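Local coordinates for protein nucleoporin nup120 (PDB 4GQ2) that functions as a structural component of the nuclear pore complex, whose nucleoporins can also serve as docking partners for transiently associated nuclear transport factors, at residues H426-N431 with E435-A440; D45-L50 with L441-N446. All blocks are in the same frame, centred on the assembly; numbering follows the deposited sequence.

Contact 1: residues H426-N431 with E435-A440; sequences HIFAHN and ESIQVA
Ile437, which packs on Phe428 and Ile427, rides on a helical turn whose shortest backbone hydrogen bond runs from Val439 N to Glu435 O (2.8 Å). Ser436 OG adds a bond to Ser433 O just ahead of the segment, at the start of helix 434-443. Across the interface itself no polar group takes part. The principle illustrated is that of one aliphatic branch serving two partners. The CD1 methyl of Ile437 settles over one face of the Phe428 ring in a CH-pi contact, 3.9 Å from the ring centroid and 21° off the normal. It is displaced toward the rim, so that CE2 of Phe428 is the ring atom nearest to CD1, at 3.7 Å. The second branch of the isoleucine joins in as well, its CG2 reaching CZ of Phe428 at 3.9 Å. The same CD1 methyl of Ile437 also meets CG2 of Ile427, 4.0 Å away. This reach follows from a stretched chain: chi2 of Ile437 is 175°, which carries CD1 away from its own backbone while CG2 stays closer in beside the carbonyl carbon. The backbones can accordingly remain well separated, with 8.5 Å between the CA atoms of Ile427 and Ile437. With chi2 at 88° the Phe428 ring stands square to the plane of its own CA, CB and CG. Helix 464-478 adds Val471, touched by both Phe428 and Ile437, while Ile427 also packs on Trp503 of helix 492-515. The two consecutive helices, 419-428 and 434-443, are thus joined beyond their short connection by dispersion and the exclusion of water from a buried apolar patch, with shape rather than any directional bond setting how the side chains fit.

Contact 2: residues D45-L50 with L441-N446; sequences DDNEKL and LLSFQN
Helix 46-55 lies against the final turn of helix 434-443, and its Asn47 and Leu50, one turn apart, are the residues that face Leu442 and Ser443. The amide of Asn47 divides its two ends between the neighbours. Its ND2 sits against the backbone side of the serine, 3.5 Å from Ser443 CB and 3.6 Å from Ser443 CA, while its OD1 lies 3.9 Å from Leu442 CD2. These are van der Waals contacts: Ser443 OG is 4.2 Å from Asn47 ND2, and no hydrogen bond forms between the segments. One turn further on, Leu50 CD1 meets Leu442 CD2 at 3.9 Å, the two leucine side chains running nearly at right angles. The same CD2 methyl of Leu442 therefore serves both the amide and the leucine. Leu50 also touches Leu456 and Leu442 touches Phe459, both of helix 453-459, so the leucines belong to a larger apolar layer. The chain turns out of the helix at Phe444, and a bond of 2.9 Å from Gln445 N to Leu442 O spans that exit. The leucines are buried, whereas Asn47 and Ser443 are partly exposed: the pattern is that of helices packed side by side through a leucine pair bordered by polar side chains, here in the helical elements that accompany the beta-propeller domain of Nup120.

In the fold
Both contacts draw on helix 434-443, contact 1 through its earlier residues and contact 2 through its end, and their centres stand 14 Å apart. They also touch directly, Val439 CG1 packing on Asn47 O at 3.6 Å. Along the chain, contact 1 is local and nested within the long loop that contact 2 closes, which brings a helix from near the N-terminus to one that follows most of the propeller strands. Helix 434-443 thus has neighbours on several flanks: helix 419-428, helix 46-55, and helices 464-478 and 492-515. Val471, a partner in contact 1, also touches Leu441, and Phe51 of helix 46-55 touches Glu435, Ser436 and Val439.

Contact 1: residues H426-N431 with E435-A440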
ATOM      1  N   HIS A 426       0.473  -1.490   9.763  1.00 40.34           N
ATOM      2  CA  HIS A 426       1.278  -2.638  10.148  1.00 42.56           C
ATOM      3  C   HIS A 426       0.582  -3.966   9.965  1.00 43.86           C
ATOM      4  O   HIS A 426       1.176  -4.920   9.466  1.00 59.37           O
ATOM      5  CB  HIS A 426       1.764  -2.491  11.589  1.00 51.50           C
ATOM      6  CG  HIS A 426       2.460  -3.719  12.116  1.00 67.60           C
ATOM      7  ND1 HIS A 426       1.830  -4.644  12.864  1.00 85.68           N
ATOM      8  CD2 HIS A 426       3.765  -4.176  11.944  1.00 82.01           C
ATOM      9  CE1 HIS A 426       2.687  -5.635  13.169  1.00 90.23           C
ATOM     10  NE2 HIS A 426       3.871  -5.347  12.606  1.00 89.95           N
ATOM     11  N   ILE A 427      -0.680  -4.043  10.363  1.00 37.83           N
ATOM     12  CA  ILE A 427      -1.440  -5.288  10.252  1.00 38.82           C
ATOM     13  C   ILE A 427      -1.759  -5.669   8.798  1.00 42.51           C
ATOM     14  O   ILE A 427      -1.729  -6.846   8.447  1.00 45.45           O
ATOM     15  CB  ILE A 427      -2.731  -5.212  11.087  1.00 38.59           C
ATOM     16  CG1 ILE A 427      -2.373  -5.147  12.574  1.00 35.18           C
ATOM     17  CG2 ILE A 427      -3.650  -6.399  10.800  1.00 38.71           C
ATOM     18  CD1 ILE A 427      -3.527  -4.751  13.469  1.00 31.35           C
ATOM     19  N   PHE A 428      -2.060  -4.679   7.959  1.00 36.49           N
ATOM     20  CA  PHE A 428      -2.435  -4.951   6.572  1.00 42.26           C
ATOM     21  C   PHE A 428      -1.272  -5.022   5.579  1.00 43.51           C
ATOM     22  O   PHE A 428      -1.478  -5.313   4.404  1.00 58.93           O
ATOM     23  CB  PHE A 428      -3.524  -3.985   6.107  1.00 32.21           C
ATOM     24  CG  PHE A 428      -4.891  -4.366   6.594  1.00 33.66           C
ATOM     25  CD1 PHE A 428      -5.357  -3.912   7.827  1.00 31.61           C
ATOM     26  CD2 PHE A 428      -5.692  -5.225   5.847  1.00 32.08           C
ATOM     27  CE1 PHE A 428      -6.609  -4.287   8.289  1.00 39.61           C
ATOM     28  CE2 PHE A 428      -6.944  -5.602   6.303  1.00 33.55           C
ATOM     29  CZ  PHE A 428      -7.405  -5.130   7.524  1.00 39.05           C
ATOM     30  N   ALA A 429      -0.059  -4.780   6.065  1.00 43.84           N
ATOM     31  CA  ALA A 429       1.140  -4.887   5.245  1.00 60.00           C
ATOM     32  C   ALA A 429       2.082  -5.933   5.830  1.00 58.47           C
ATOM     33  O   ALA A 429       3.292  -5.865   5.640  1.00 72.20           O
ATOM     34  CB  ALA A 429       1.835  -3.530   5.133  1.00 57.44           C
ATOM     35  N   HIS A 430       1.519  -6.914   6.526  1.00 72.55           N
ATOM     36  CA  HIS A 430       2.334  -7.872   7.265  1.00 82.04           C
ATOM     37  C   HIS A 430       2.574  -9.186   6.566  1.00 84.79           C
ATOM     38  O   HIS A 430       3.336 -10.020   7.059  1.00 89.36           O
ATOM     39  CB  HIS A 430       1.755  -8.100   8.655  1.00 82.75           C
ATOM     40  CG  HIS A 430       2.780  -8.537   9.667  1.00 87.87           C
ATOM     41  ND1 HIS A 430       2.804  -9.778  10.185  1.00109.60           N
ATOM     42  CD2 HIS A 430       3.851  -7.850  10.235  1.00 87.62           C
ATOM     43  CE1 HIS A 430       3.829  -9.880  11.051  1.00120.20           C
ATOM     44  NE2 HIS A 430       4.469  -8.699  11.080  1.00105.88           N
ATOM     45  N   ASN A 431       1.938  -9.375   5.410  1.00 72.08           N
ATOM     46  CA  ASN A 431       2.045 -10.621   4.639  1.00 67.70           C
ATOM     47  C   ASN A 431       1.329 -11.821   5.279  1.00 61.38           C
ATOM     48  O   ASN A 431       1.611 -12.975   4.953  1.00 52.81           O
ATOM     49  CB  ASN A 431       3.511 -10.960   4.313  1.00 80.90           C
ATOM     50  CG  ASN A 431       4.211  -9.855   3.540  1.00 96.33           C
ATOM     51  OD1 ASN A 431       4.136  -8.680   3.903  1.00 94.62           O
ATOM     52  ND2 ASN A 431       4.909 -10.232   2.471  1.00 94.51           N
ATOM     53  N   GLU A 435      -7.789 -14.137   5.639  1.00 35.89           N
ATOM     54  CA  GLU A 435      -8.672 -14.946   6.481  1.00 39.10           C
ATOM     55  C   GLU A 435      -8.376 -14.791   7.965  1.00 36.48           C
ATOM     56  O   GLU A 435      -9.300 -14.654   8.764  1.00 39.72           O
ATOM     57  CB  GLU A 435      -8.670 -16.418   6.071  1.00 38.32           C
ATOM     58  CG  GLU A 435      -9.458 -16.696   4.802  1.00 43.26           C
ATOM     59  CD  GLU A 435      -8.655 -16.418   3.542  1.00 45.45           C
ATOM     60  OE1 GLU A 435      -7.421 -16.234   3.641  1.00 46.26           O
ATOM     61  OE2 GLU A 435      -9.255 -16.392   2.450  1.00 42.62           O
ATOM     62  N   SER A 436      -7.091 -14.779   8.321  1.00 38.31           N
ATOM     63  CA  SER A 436      -6.676 -14.607   9.713  1.00 37.24           C
ATOM     64  C   SER A 436      -7.176 -13.294  10.308  1.00 35.88           C
ATOM     65  O   SER A 436      -7.531 -13.243  11.484  1.00 37.29           O
ATOM     66  CB  SER A 436      -5.163 -14.717   9.852  1.00 35.44           C
ATOM     67  OG  SER A 436      -4.527 -13.635   9.211  1.00 41.06           O
ATOM     68  N   ILE A 437      -7.229 -12.244   9.487  1.00 35.10           N
ATOM     69  CA  ILE A 437      -7.792 -10.960   9.920  1.00 36.68           C
ATOM     70  C   ILE A 437      -9.308 -11.078  10.116  1.00 42.69           C
ATOM     71  O   ILE A 437      -9.843 -10.634  11.142  1.00 36.43           O
ATOM     72  CB  ILE A 437      -7.425  -9.794   8.965  1.00 36.71           C
ATOM     73  CG1 ILE A 437      -5.901  -9.578   8.931  1.00 39.52           C
ATOM     74  CG2 ILE A 437      -8.130  -8.507   9.371  1.00 32.76           C
ATOM     75  CD1 ILE A 437      -5.422  -8.529   7.941  1.00 34.89           C
ATOM     76  N   GLN A 438      -9.984 -11.703   9.150  1.00 37.55           N
ATOM     77  CA  GLN A 438     -11.435 -11.895   9.219  1.00 36.54           C
ATOM     78  C   GLN A 438     -11.854 -12.718  10.430  1.00 36.83           C
ATOM     79  O   GLN A 438     -12.786 -12.352  11.141  1.00 44.13           O
ATOM     80  CB  GLN A 438     -11.963 -12.565   7.953  1.00 37.83           C
ATOM     81  CG  GLN A 438     -11.828 -11.729   6.701  1.00 43.83           C
ATOM     82  CD  GLN A 438     -12.134 -12.513   5.442  1.00 42.33           C
ATOM     83  OE1 GLN A 438     -12.128 -13.744   5.442  1.00 52.61           O
ATOM     84  NE2 GLN A 438     -12.410 -11.799   4.360  1.00 43.63           N
ATOM     85  N   VAL A 439     -11.165 -13.831  10.659  1.00 37.19           N
ATOM     86  CA  VAL A 439     -11.460 -14.681  11.813  1.00 39.02           C
ATOM     87  C   VAL A 439     -11.113 -13.977  13.120  1.00 36.40           C
ATOM     88  O   VAL A 439     -11.895 -14.023  14.066  1.00 46.13           O
ATOM     89  CB  VAL A 439     -10.771 -16.058  11.711  1.00 43.65           C
ATOM     90  CG1 VAL A 439     -10.920 -16.837  13.009  1.00 41.65           C
ATOM     91  CG2 VAL A 439     -11.371 -16.844  10.555  1.00 35.46           C
ATOM     92  N   ALA A 440      -9.959 -13.310  13.164  1.00 34.56           N
ATOM     93  CA  ALA A 440      -9.599 -12.493  14.322  1.00 34.34           C
ATOM     94  C   ALA A 440     -10.659 -11.425  14.603  1.00 42.33           C
ATOM     95  O   ALA A 440     -11.007 -11.173  15.757  1.00 41.59           O
ATOM     96  CB  ALA A 440      -8.245 -11.850  14.115  1.00 33.35           C
TER

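Contact 2: residues D45-L50 with L441-N446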
ATOM      1  N   ASP A  45      -9.492 -21.920  21.200  1.00100.86           N
ATOM      2  CA  ASP A  45     -10.671 -22.781  21.129  1.00104.56           C
ATOM      3  C   ASP A  45     -11.398 -22.678  19.780  1.00 88.77           C
ATOM      4  O   ASP A  45     -10.767 -22.809  18.730  1.00 69.08           O
ATOM      5  CB  ASP A  45     -11.620 -22.529  22.318  1.00128.18           C
ATOM      6  CG  ASP A  45     -11.949 -21.048  22.527  1.00124.72           C
ATOM      7  OD1 ASP A  45     -11.696 -20.224  21.620  1.00134.56           O
ATOM      8  OD2 ASP A  45     -12.476 -20.710  23.609  1.00104.79           O
ATOM      9  N   ASP A  46     -12.709 -22.430  19.814  1.00 74.44           N
ATOM     10  CA  ASP A  46     -13.555 -22.502  18.620  1.00 75.20           C
ATOM     11  C   ASP A  46     -13.113 -21.641  17.434  1.00 64.97           C
ATOM     12  O   ASP A  46     -13.086 -22.128  16.306  1.00 55.07           O
ATOM     13  CB  ASP A  46     -15.025 -22.249  18.965  1.00 75.46           C
ATOM     14  CG  ASP A  46     -15.750 -23.520  19.384  1.00 97.73           C
ATOM     15  OD1 ASP A  46     -15.588 -24.562  18.707  1.00102.32           O
ATOM     16  OD2 ASP A  46     -16.489 -23.477  20.389  1.00110.00           O
ATOM     17  N   ASN A  47     -12.760 -20.382  17.675  1.00 58.31           N
ATOM     18  CA  ASN A  47     -12.302 -19.527  16.574  1.00 65.78           C
ATOM     19  C   ASN A  47     -11.002 -20.026  15.939  1.00 59.69           C
ATOM     20  O   ASN A  47     -10.846 -19.983  14.720  1.00 58.37           O
ATOM     21  CB  ASN A  47     -12.214 -18.052  16.988  1.00 72.55           C
ATOM     22  CG  ASN A  47     -13.569 -17.344  16.946  1.00 82.90           C
ATOM     23  OD1 ASN A  47     -14.431 -17.647  16.111  1.00 68.15           O
ATOM     24  ND2 ASN A  47     -13.758 -16.386  17.850  1.00 83.33           N
ATOM     25  N   GLU A  48     -10.090 -20.522  16.774  1.00 56.17           N
ATOM     26  CA  GLU A  48      -8.858 -21.157  16.309  1.00 50.77           C
ATOM     27  C   GLU A  48      -9.145 -22.430  15.489  1.00 55.13           C
ATOM     28  O   GLU A  48      -8.504 -22.671  14.453  1.00 47.78           O
ATOM     29  CB  GLU A  48      -7.930 -21.453  17.497  1.00 47.58           C
ATOM     30  CG  GLU A  48      -6.665 -22.225  17.135  1.00 54.29           C
ATOM     31  CD  GLU A  48      -5.770 -22.512  18.325  1.00 58.13           C
ATOM     32  OE1 GLU A  48      -5.792 -21.735  19.304  1.00 75.48           O
ATOM     33  OE2 GLU A  48      -5.031 -23.515  18.280  1.00 58.66           O
ATOM     34  N   LYS A  49     -10.114 -23.225  15.943  1.00 53.23           N
ATOM     35  CA  LYS A  49     -10.518 -24.452  15.235  1.00 59.95           C
ATOM     36  C   LYS A  49     -11.246 -24.135  13.934  1.00 48.13           C
ATOM     37  O   LYS A  49     -11.175 -24.900  12.977  1.00 51.39           O
ATOM     38  CB  LYS A  49     -11.404 -25.342  16.115  1.00 60.24           C
ATOM     39  CG  LYS A  49     -10.660 -26.138  17.173  1.00 73.80           C
ATOM     40  CD  LYS A  49     -11.652 -26.870  18.065  1.00 93.41           C
ATOM     41  CE  LYS A  49     -11.109 -27.079  19.470  1.00 79.91           C
ATOM     42  NZ  LYS A  49     -12.198 -26.930  20.472  1.00 71.90           N
ATOM     43  N   LEU A  50     -11.953 -23.012  13.924  1.00 45.67           N
ATOM     44  CA  LEU A  50     -12.631 -22.510  12.737  1.00 55.10           C
ATOM     45  C   LEU A  50     -11.596 -22.158  11.662  1.00 53.28           C
ATOM     46  O   LEU A  50     -11.728 -22.556  10.503  1.00 50.47           O
ATOM     47  CB  LEU A  50     -13.443 -21.262  13.097  1.00 48.96           C
ATOM     48  CG  LEU A  50     -14.779 -20.926  12.427  1.00 58.60           C
ATOM     49  CD1 LEU A  50     -14.942 -19.412  12.365  1.00 54.00           C
ATOM     50  CD2 LEU A  50     -14.933 -21.528  11.043  1.00 49.88           C
ATOM     51  N   LEU A 441     -11.173 -10.808  13.541  1.00 43.09           N
ATOM     52  CA  LEU A 441     -12.222  -9.800  13.657  1.00 48.41           C
ATOM     53  C   LEU A 441     -13.498 -10.339  14.320  1.00 50.88           C
ATOM     54  O   LEU A 441     -14.137  -9.624  15.092  1.00 48.86           O
ATOM     55  CB  LEU A 441     -12.539  -9.190  12.286  1.00 46.80           C
ATOM     56  CG  LEU A 441     -13.424  -7.943  12.276  1.00 48.55           C
ATOM     57  CD1 LEU A 441     -12.823  -6.849  13.150  1.00 52.50           C
ATOM     58  CD2 LEU A 441     -13.624  -7.450  10.851  1.00 52.04           C
ATOM     59  N   LEU A 442     -13.860 -11.584  14.000  1.00 53.13           N
ATOM     60  CA  LEU A 442     -14.982 -12.289  14.634  1.00 57.54           C
ATOM     61  C   LEU A 442     -14.861 -12.305  16.158  1.00 61.59           C
ATOM     62  O   LEU A 442     -15.781 -11.913  16.874  1.00 60.53           O
ATOM     63  CB  LEU A 442     -15.041 -13.731  14.130  1.00 61.91           C
ATOM     64  CG  LEU A 442     -16.148 -14.250  13.208  1.00 71.67           C
ATOM     65  CD1 LEU A 442     -16.203 -13.531  11.872  1.00 79.58           C
ATOM     66  CD2 LEU A 442     -15.934 -15.741  12.995  1.00 68.76           C
ATOM     67  N   SER A 443     -13.703 -12.756  16.632  1.00 62.29           N
ATOM     68  CA  SER A 443     -13.392 -12.851  18.053  1.00 60.15           C
ATOM     69  C   SER A 443     -13.545 -11.516  18.786  1.00 71.18           C
ATOM     70  O   SER A 443     -13.897 -11.487  19.967  1.00 79.34           O
ATOM     71  CB  SER A 443     -11.974 -13.412  18.225  1.00 65.20           C
ATOM     72  OG  SER A 443     -11.517 -13.297  19.562  1.00 83.17           O
ATOM     73  N   PHE A 444     -13.286 -10.417  18.081  1.00 79.59           N
ATOM     74  CA  PHE A 444     -13.398  -9.073  18.657  1.00 81.47           C
ATOM     75  C   PHE A 444     -14.824  -8.532  18.529  1.00 74.89           C
ATOM     76  O   PHE A 444     -15.053  -7.320  18.560  1.00 73.28           O
ATOM     77  CB  PHE A 444     -12.354  -8.122  18.035  1.00 72.45           C
ATOM     78  CG  PHE A 444     -11.003  -8.172  18.710  1.00 72.45           C
ATOM     79  CD1 PHE A 444     -10.335  -9.390  18.894  1.00 71.23           C
ATOM     80  CD2 PHE A 444     -10.390  -7.005  19.162  1.00 62.41           C
ATOM     81  CE1 PHE A 444      -9.095  -9.440  19.521  1.00 62.45           C
ATOM     82  CE2 PHE A 444      -9.145  -7.050  19.785  1.00 59.64           C
ATOM     83  CZ  PHE A 444      -8.500  -8.268  19.967  1.00 65.73           C
ATOM     84  N   GLN A 445     -15.769  -9.458  18.381  1.00 85.07           N
ATOM     85  CA  GLN A 445     -17.200  -9.166  18.296  1.00 86.11           C
ATOM     86  C   GLN A 445     -17.958 -10.333  18.941  1.00 90.28           C
ATOM     87  O   GLN A 445     -17.528 -10.859  19.974  1.00 91.39           O
ATOM     88  CB  GLN A 445     -17.635  -8.967  16.834  1.00 76.85           C
ATOM     89  CG  GLN A 445     -16.910  -7.851  16.086  1.00 73.51           C
ATOM     90  CD  GLN A 445     -17.402  -7.644  14.659  1.00 91.63           C
ATOM     91  OE1 GLN A 445     -17.351  -6.530  14.136  1.00 90.20           O
ATOM     92  NE2 GLN A 445     -17.876  -8.715  14.022  1.00 93.14           N
ATOM     93  N   ASN A 446     -19.070 -10.742  18.331  1.00109.18           N
ATOM     94  CA  ASN A 446     -19.853 -11.885  18.808  1.00118.52           C
ATOM     95  C   ASN A 446     -19.512 -13.166  18.051  1.00108.78           C
ATOM     96  O   ASN A 446     -18.448 -13.751  18.247  1.00 96.28           O
ATOM     97  CB  ASN A 446     -21.357 -11.607  18.699  1.00121.72           C
ATOM     98  CG  ASN A 446     -21.761 -10.282  19.324  1.00115.46           C
ATOM     99  OD1 ASN A 446     -21.289  -9.907  20.400  1.00106.94           O
ATOM    100  ND2 ASN A 446     -22.650  -9.564  18.647  1.00112.44           N
TER